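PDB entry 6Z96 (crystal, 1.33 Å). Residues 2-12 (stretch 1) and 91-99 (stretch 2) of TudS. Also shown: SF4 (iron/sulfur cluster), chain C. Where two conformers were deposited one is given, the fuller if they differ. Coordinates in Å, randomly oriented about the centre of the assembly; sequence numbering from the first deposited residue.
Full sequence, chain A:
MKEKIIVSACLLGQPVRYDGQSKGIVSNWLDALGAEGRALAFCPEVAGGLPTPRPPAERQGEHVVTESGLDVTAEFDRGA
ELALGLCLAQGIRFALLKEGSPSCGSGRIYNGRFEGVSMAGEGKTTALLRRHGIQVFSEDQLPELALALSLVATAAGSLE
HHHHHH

Stretch 1 2-12: KEKIIVSACLL
Stretch 2 91-99: GIRFALLKE

What fills the apolar centre of the contact? Ile 6 and Ala 95 sit on one face of the sheet, with Ile 6 CG2 3.4 Å from Ala 95 CB, a close approach of a branched chain to a methyl group. Ile 6 is t, t, and its CG2 also lies 4.3 Å from CG2 of Ile 92 (m, t). Val 7 (t) and Leu 96 (t, p) share the other face, where Val 7 CG1 comes within 4.0 Å of Leu 96 CD2. Leu 96 also receives Ile 5 (p, t), whose CD1 is 4.2 Å from Leu 96 CB, and Leu 11 (m, t), whose CD1 is 3.9 Å from Leu 96 CG. Ile 5 CG2 packs 3.9 Å from CB of Phe 94 (m).

How does the backbone hold these side chains in register? Strand 5-8 runs parallel to the strand around 94-96, with a crossing angle of -20°. Ile 6 CA lies 4.8 Å from Ala 95 CA, and Val 7 CA 4.7 Å from Leu 96 CA. Extended torsions (phi/psi -101/140 at Ile 6, -131/141 at Ala 95) let alternate residues of stretch 1, Ile 6 and Ser 8, turn their backbone polar groups to stretch 2. Thus Ile 6 N donates to Phe 94 O at 3.2 Å, Leu 96 N to Ile 6 O at 2.8 Å, and Ser 8 N to Leu 96 O at 2.9 Å.

What happens where the strand of stretch 1 gives way to the cluster? The Ser 8 side chain (m) continues the pairing: its OG accepts from Lys 98 N at 2.9 Å. Residues 9-11 then adopt helical torsions, and Leu 11 N bonds to Ser 8 O at 2.9 Å. This turn directs Cys 10 (p) toward stretch 2, its SG 3.9 Å from Lys 98 CB and bound to SF4 FE2 at 2.3 Å. Lys 98 (t, p, t, p) lays its CD 3.7 Å from Leu 11 CD2, while its NZ reaches Glu 99 O at 2.8 Å.

How is the polar edge closed at the other end? Glu 3 (m, t, chi3 -1°) points toward stretch 2, and its OE2 meets Arg 93 NH2 at 2.9 Å in a salt bridge, opposite charges reinforcing a hydrogen bond near the guanidinium plane. Arg 93 starts p, with chi2 -148°, chi3 m and chi4 -135°. One water accepts from Arg 93 N at 2.9 Å and donates to Glu 3 OE1 at 3.0 Å and Lys 4 O at 2.6 Å, bridging the backbone of Arg 93 and Lys 4 and the side chain of Glu 3.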

ATOM      1  N   LYS A   2       3.805 -21.294  -5.510  1.00 41.06           N
ATOM      2  CA  LYS A   2       3.676 -20.000  -6.172  1.00 40.27           C
ATOM      3  C   LYS A   2       2.697 -19.160  -5.343  1.00 38.49           C
ATOM      4  O   LYS A   2       1.479 -19.243  -5.504  1.00 39.59           O
ATOM      5  CB  LYS A   2       3.193 -20.175  -7.619  1.00 42.30           C
ATOM      6  CG  LYS A   2       4.222 -20.891  -8.492  1.00 46.29           C
ATOM      7  N   GLU A   3       3.242 -18.400  -4.414  1.00 35.55           N
ATOM      8  CA  GLU A   3       2.448 -17.602  -3.496  1.00 32.72           C
ATOM      9  C   GLU A   3       1.899 -16.320  -4.135  1.00 29.12           C
ATOM     10  O   GLU A   3       2.404 -15.858  -5.152  1.00 28.68           O
ATOM     11  CB  GLU A   3       3.303 -17.241  -2.288  1.00 34.44           C
ATOM     12  CG  GLU A   3       3.807 -18.453  -1.528  1.00 41.33           C
ATOM     13  CD  GLU A   3       4.321 -18.133  -0.140  1.00 48.33           C
ATOM     14  OE1 GLU A   3       4.302 -16.941   0.250  1.00 48.89           O
ATOM     15  OE2 GLU A   3       4.733 -19.081   0.567  1.00 51.27           O
ATOM     16  N   LYS A   4       0.898 -15.731  -3.490  1.00 26.64           N
ATOM     17  CA  LYS A   4       0.291 -14.480  -3.946  1.00 25.85           C
ATOM     18  C   LYS A   4       0.819 -13.299  -3.143  1.00 23.71           C
ATOM     19  O   LYS A   4       1.373 -13.461  -2.062  1.00 23.59           O
ATOM     20  CB  LYS A   4      -1.231 -14.526  -3.775  1.00 28.51           C
ATOM     21  CG  LYS A   4      -1.881 -15.682  -4.516  1.00 33.03           C
ATOM     22  CD  LYS A   4      -3.358 -15.634  -4.277  1.00 39.53           C
ATOM     23  CE  LYS A   4      -4.067 -16.859  -4.802  1.00 45.11           C
ATOM     24  NZ  LYS A   4      -5.395 -17.012  -4.150  1.00 48.78           N
ATOM     25  N   ILE A   5       0.671 -12.098  -3.705  1.00 21.80           N
ATOM     26  CA  ILE A   5       1.042 -10.886  -3.000  1.00 21.04           C
ATOM     27  C   ILE A   5      -0.155  -9.939  -3.014  1.00 20.49           C
ATOM     28  O   ILE A   5      -1.030 -10.059  -3.876  1.00 20.29           O
ATOM     29  CB  ILE A   5       2.290 -10.204  -3.607  1.00 22.47           C
ATOM     30  CG1 ILE A   5       2.011  -9.578  -4.985  1.00 23.87           C
ATOM     31  CG2 ILE A   5       3.504 -11.159  -3.643  1.00 24.13           C
ATOM     32  CD1 ILE A   5       3.193  -8.696  -5.506  1.00 26.22           C
ATOM     33  N   ILE A   6      -0.144  -8.966  -2.086  1.00 19.26           N
ATOM     34  CA  ILE A   6      -1.132  -7.895  -2.128  1.00 19.60           C
ATOM     35  C   ILE A   6      -0.385  -6.700  -2.739  1.00 18.47           C
ATOM     36  O   ILE A   6       0.803  -6.479  -2.462  1.00 19.18           O
ATOM     37  CB  ILE A   6      -1.692  -7.611  -0.719  1.00 21.42           C
ATOM     38  CG1 ILE A   6      -2.798  -6.555  -0.758  1.00 23.52           C
ATOM     39  CG2 ILE A   6      -0.616  -7.187   0.244  1.00 22.34           C
ATOM     40  CD1 ILE A   6      -3.582  -6.464   0.589  1.00 25.17           C
ATOM     41  N   VAL A   7      -1.069  -5.933  -3.617  1.00 17.23           N
ATOM     42  CA  VAL A   7      -0.429  -4.815  -4.308  0.80 17.46           C
ATOM     43  C   VAL A   7      -1.305  -3.587  -4.240  1.00 17.33           C
ATOM     44  O   VAL A   7      -2.488  -3.696  -4.514  1.00 17.92           O
ATOM     45  CB  VAL A   7      -0.212  -5.151  -5.813  0.80 18.16           C
ATOM     46  CG1 VAL A   7       0.560  -4.043  -6.531  0.80 18.35           C
ATOM     47  CG2 VAL A   7       0.497  -6.495  -5.989  0.80 18.53           C
ATOM     48  N   SER A   8      -0.735  -2.406  -3.938  1.00 16.12           N
ATOM     49  CA  SER A   8      -1.499  -1.142  -3.983  1.00 15.53           C
ATOM     50  C   SER A   8      -2.186  -1.027  -5.354  1.00 15.86           C
ATOM     51  O   SER A   8      -1.523  -1.160  -6.383  1.00 16.72           O
ATOM     52  CB  SER A   8      -0.545   0.044  -3.870  1.00 15.29           C
ATOM     53  OG  SER A   8      -0.083   0.179  -2.540  1.00 16.39           O
ATOM     54  N   ALA A   9      -3.507  -0.847  -5.357  1.00 14.94           N
ATOM     55  CA  ALA A   9      -4.260  -0.847  -6.614  1.00 15.82           C
ATOM     56  C   ALA A   9      -3.775   0.200  -7.605  1.00 16.21           C
ATOM     57  O   ALA A   9      -3.817  -0.037  -8.825  1.00 17.14           O
ATOM     58  CB  ALA A   9      -5.757  -0.684  -6.340  1.00 16.43           C
ATOM     59  N   CYS A  10      -3.279   1.341  -7.102  1.00 15.29           N
ATOM     60  CA  CYS A  10      -2.777   2.383  -7.997  1.00 15.43           C
ATOM     61  C   CYS A  10      -1.538   1.911  -8.774  1.00 16.75           C
ATOM     62  O   CYS A  10      -1.348   2.339  -9.919  1.00 17.52           O
ATOM     63  CB  CYS A  10      -2.494   3.670  -7.238  1.00 16.35           C
ATOM     64  SG  CYS A  10      -1.291   3.472  -5.894  1.00 17.24           S
ATOM     65  N   LEU A  11      -0.717   1.033  -8.172  1.00 16.74           N
ATOM     66  CA  LEU A  11       0.481   0.536  -8.887  1.00 17.15           C
ATOM     67  C   LEU A  11       0.105  -0.353 -10.067  1.00 20.11           C
ATOM     68  O   LEU A  11       0.930  -0.547 -10.964  1.00 21.86           O
ATOM     69  CB  LEU A  11       1.392  -0.255  -7.936  1.00 16.31           C
ATOM     70  CG  LEU A  11       2.037   0.586  -6.830  1.00 17.92           C
ATOM     71  CD1 LEU A  11       2.835  -0.324  -5.857  1.00 17.85           C
ATOM     72  CD2 LEU A  11       2.990   1.632  -7.408  1.00 18.83           C
ATOM     73  N   LEU A  12      -1.092  -0.926 -10.051  1.00 20.73           N
ATOM     74  CA  LEU A  12      -1.618  -1.727 -11.172  1.00 22.73           C
ATOM     75  C   LEU A  12      -2.360  -0.872 -12.216  1.00 24.85           C
ATOM     76  O   LEU A  12      -2.921  -1.432 -13.170  1.00 27.51           O
ATOM     77  CB  LEU A  12      -2.558  -2.787 -10.642  1.00 23.85           C
ATOM     78  CG  LEU A  12      -1.901  -3.781  -9.725  1.00 27.35           C
ATOM     79  CD1 LEU A  12      -2.936  -4.697  -9.143  1.00 29.36           C
ATOM     80  CD2 LEU A  12      -0.824  -4.610 -10.459  1.00 28.41           C
ATOM     81  N   GLY A  91      -3.449 -16.170   2.857  1.00 30.28           N
ATOM     82  CA  GLY A  91      -2.121 -16.680   3.180  1.00 30.00           C
ATOM     83  C   GLY A  91      -0.995 -15.868   2.568  1.00 29.19           C
ATOM     84  O   GLY A  91       0.058 -16.404   2.232  1.00 30.53           O
ATOM     85  N   ILE A  92      -1.196 -14.562   2.429  1.00 25.77           N
ATOM     86  CA  ILE A  92      -0.208 -13.673   1.847  1.00 24.59           C
ATOM     87  C   ILE A  92       0.797 -13.179   2.870  1.00 24.31           C
ATOM     88  O   ILE A  92       0.419 -12.708   3.941  1.00 24.90           O
ATOM     89  CB  ILE A  92      -0.950 -12.504   1.153  1.00 24.07           C
ATOM     90  CG1 ILE A  92      -1.742 -13.032  -0.055  1.00 25.58           C
ATOM     91  CG2 ILE A  92       0.014 -11.389   0.756  1.00 24.03           C
ATOM     92  CD1 ILE A  92      -2.646 -11.955  -0.743  1.00 27.37           C
ATOM     93  N   ARG A  93       2.089 -13.254   2.528  1.00 23.63           N
ATOM     94  CA  ARG A  93       3.129 -12.797   3.431  1.00 23.98           C
ATOM     95  C   ARG A  93       4.008 -11.677   2.840  1.00 22.00           C
ATOM     96  O   ARG A  93       4.968 -11.268   3.483  1.00 22.13           O
ATOM     97  CB  ARG A  93       3.977 -13.991   3.938  1.00 28.42           C
ATOM     98  CG  ARG A  93       4.447 -14.920   2.857  1.00 35.63           C
ATOM     99  CD  ARG A  93       4.573 -16.389   3.314  1.00 43.18           C
ATOM    100  NE  ARG A  93       5.770 -16.667   4.101  1.00 49.34           N
ATOM    101  CZ  ARG A  93       6.559 -17.723   3.915  1.00 53.21           C
ATOM    102  NH1 ARG A  93       7.616 -17.914   4.694  1.00 53.76           N
ATOM    103  NH2 ARG A  93       6.308 -18.588   2.938  1.00 53.48           N
ATOM    104  N   PHE A  94       3.682 -11.192   1.615  1.00 21.42           N
ATOM    105  CA  PHE A  94       4.425 -10.115   0.959  1.00 21.55           C
ATOM    106  C   PHE A  94       3.446  -9.069   0.416  1.00 20.20           C
ATOM    107  O   PHE A  94       2.403  -9.426  -0.127  1.00 20.24           O
ATOM    108  CB  PHE A  94       5.233 -10.650  -0.235  1.00 23.40           C
ATOM    109  CG  PHE A  94       6.238 -11.717   0.137  1.00 25.61           C
ATOM    110  CD1 PHE A  94       7.454 -11.379   0.691  1.00 27.99           C
ATOM    111  CD2 PHE A  94       5.956 -13.054  -0.064  1.00 28.09           C
ATOM    112  CE1 PHE A  94       8.380 -12.365   1.041  1.00 29.32           C
ATOM    113  CE2 PHE A  94       6.890 -14.039   0.273  1.00 29.44           C
ATOM    114  CZ  PHE A  94       8.098 -13.679   0.807  1.00 29.25           C
ATOM    115  N   ALA A  95       3.830  -7.788   0.510  1.00 19.20           N
ATOM    116  CA  ALA A  95       3.026  -6.695  -0.026  1.00 19.06           C
ATOM    117  C   ALA A  95       3.891  -5.778  -0.863  1.00 19.06           C
ATOM    118  O   ALA A  95       5.037  -5.515  -0.515  1.00 20.03           O
ATOM    119  CB  ALA A  95       2.393  -5.900   1.111  1.00 19.33           C
ATOM    120  N   LEU A  96       3.341  -5.283  -1.975  1.00 17.09           N
ATOM    121  CA  LEU A  96       4.019  -4.301  -2.817  1.00 17.09           C
ATOM    122  C   LEU A  96       3.136  -3.059  -2.713  1.00 16.50           C
ATOM    123  O   LEU A  96       2.054  -3.025  -3.299  1.00 16.33           O
ATOM    124  CB  LEU A  96       4.084  -4.785  -4.269  1.00 17.45           C
ATOM    125  CG  LEU A  96       4.528  -3.758  -5.313  1.00 18.40           C
ATOM    126  CD1 LEU A  96       5.870  -3.131  -4.959  1.00 19.52           C
ATOM    127  CD2 LEU A  96       4.564  -4.392  -6.719  1.00 20.23           C
ATOM    128  N   LEU A  97       3.588  -2.069  -1.947  1.00 15.91           N
ATOM    129  CA  LEU A  97       2.770  -0.891  -1.678  1.00 16.22           C
ATOM    130  C   LEU A  97       3.423   0.383  -2.165  1.00 17.01           C
ATOM    131  O   LEU A  97       4.641   0.488  -2.202  1.00 17.15           O
ATOM    132  CB  LEU A  97       2.465  -0.798  -0.170  1.00 16.13           C
ATOM    133  CG  LEU A  97       1.762  -2.004   0.452  1.00 16.66           C
ATOM    134  CD1 LEU A  97       1.404  -1.698   1.956  1.00 16.44           C
ATOM    135  CD2 LEU A  97       0.477  -2.391  -0.303  1.00 18.73           C
ATOM    136  N   LYS A  98       2.593   1.376  -2.518  1.00 15.89           N
ATOM    137  CA  LYS A  98       3.060   2.651  -3.070  1.00 16.16           C
ATOM    138  C   LYS A  98       3.836   3.523  -2.078  1.00 17.22           C
ATOM    139  O   LYS A  98       3.341   3.899  -1.025  1.00 17.40           O
ATOM    140  CB  LYS A  98       1.833   3.428  -3.622  1.00 16.55           C
ATOM    141  CG  LYS A  98       2.154   4.833  -4.130  1.00 18.32           C
ATOM    142  CD  LYS A  98       2.914   4.770  -5.459  1.00 19.97           C
ATOM    143  CE  LYS A  98       3.472   6.143  -5.802  1.00 21.55           C
ATOM    144  NZ  LYS A  98       4.737   6.428  -5.057  1.00 21.42           N
ATOM    145  N   GLU A  99       5.040   3.935  -2.475  1.00 17.66           N
ATOM    146  CA  GLU A  99       5.885   4.752  -1.610  1.00 17.75           C
ATOM    147  C   GLU A  99       5.312   6.159  -1.363  1.00 18.54           C
ATOM    148  O   GLU A  99       4.640   6.718  -2.230  1.00 18.83           O
ATOM    149  CB  GLU A  99       7.300   4.855  -2.222  1.00 18.64           C
ATOM    150  CG  GLU A  99       8.331   5.479  -1.295  1.00 20.59           C
ATOM    151  CD  GLU A  99       8.502   4.746   0.023  1.00 24.22           C
ATOM    152  OE1 GLU A  99       7.606   4.868   0.893  1.00 20.94           O
ATOM    153  OE2 GLU A  99       9.566   4.111   0.225  1.00 26.05           O
TER
HETATM  154 FE1  SF4 C 301      -3.332   5.647  -2.204  0.80 16.75          FE
HETATM  155 FE2  SF4 C 301      -2.551   3.768  -3.983  0.90 14.54          FE
HETATM  156 FE3  SF4 C 301      -4.889   3.407  -2.572  0.90 14.23          FE
HETATM  157 FE4  SF4 C 301      -2.449   3.162  -1.333  0.90 14.76          FE
HETATM  158  S1  SF4 C 301      -3.346   1.820  -2.996  0.90 14.45           S
HETATM  159  S2  SF4 C 301      -4.267   4.258  -0.510  0.90 15.60           S
HETATM  160  S3  SF4 C 301      -1.230   4.805  -2.417  0.90 15.91           S
HETATM  161  S4  SF4 C 301      -4.425   5.036  -4.151  0.90 15.29           S
HETATM  162  O   HOH W   1       2.708 -14.469  -0.071  1.00 28.39           O
HETATM  163  O   HOH W   2      -0.203 -16.947  -1.088  1.00 40.89           O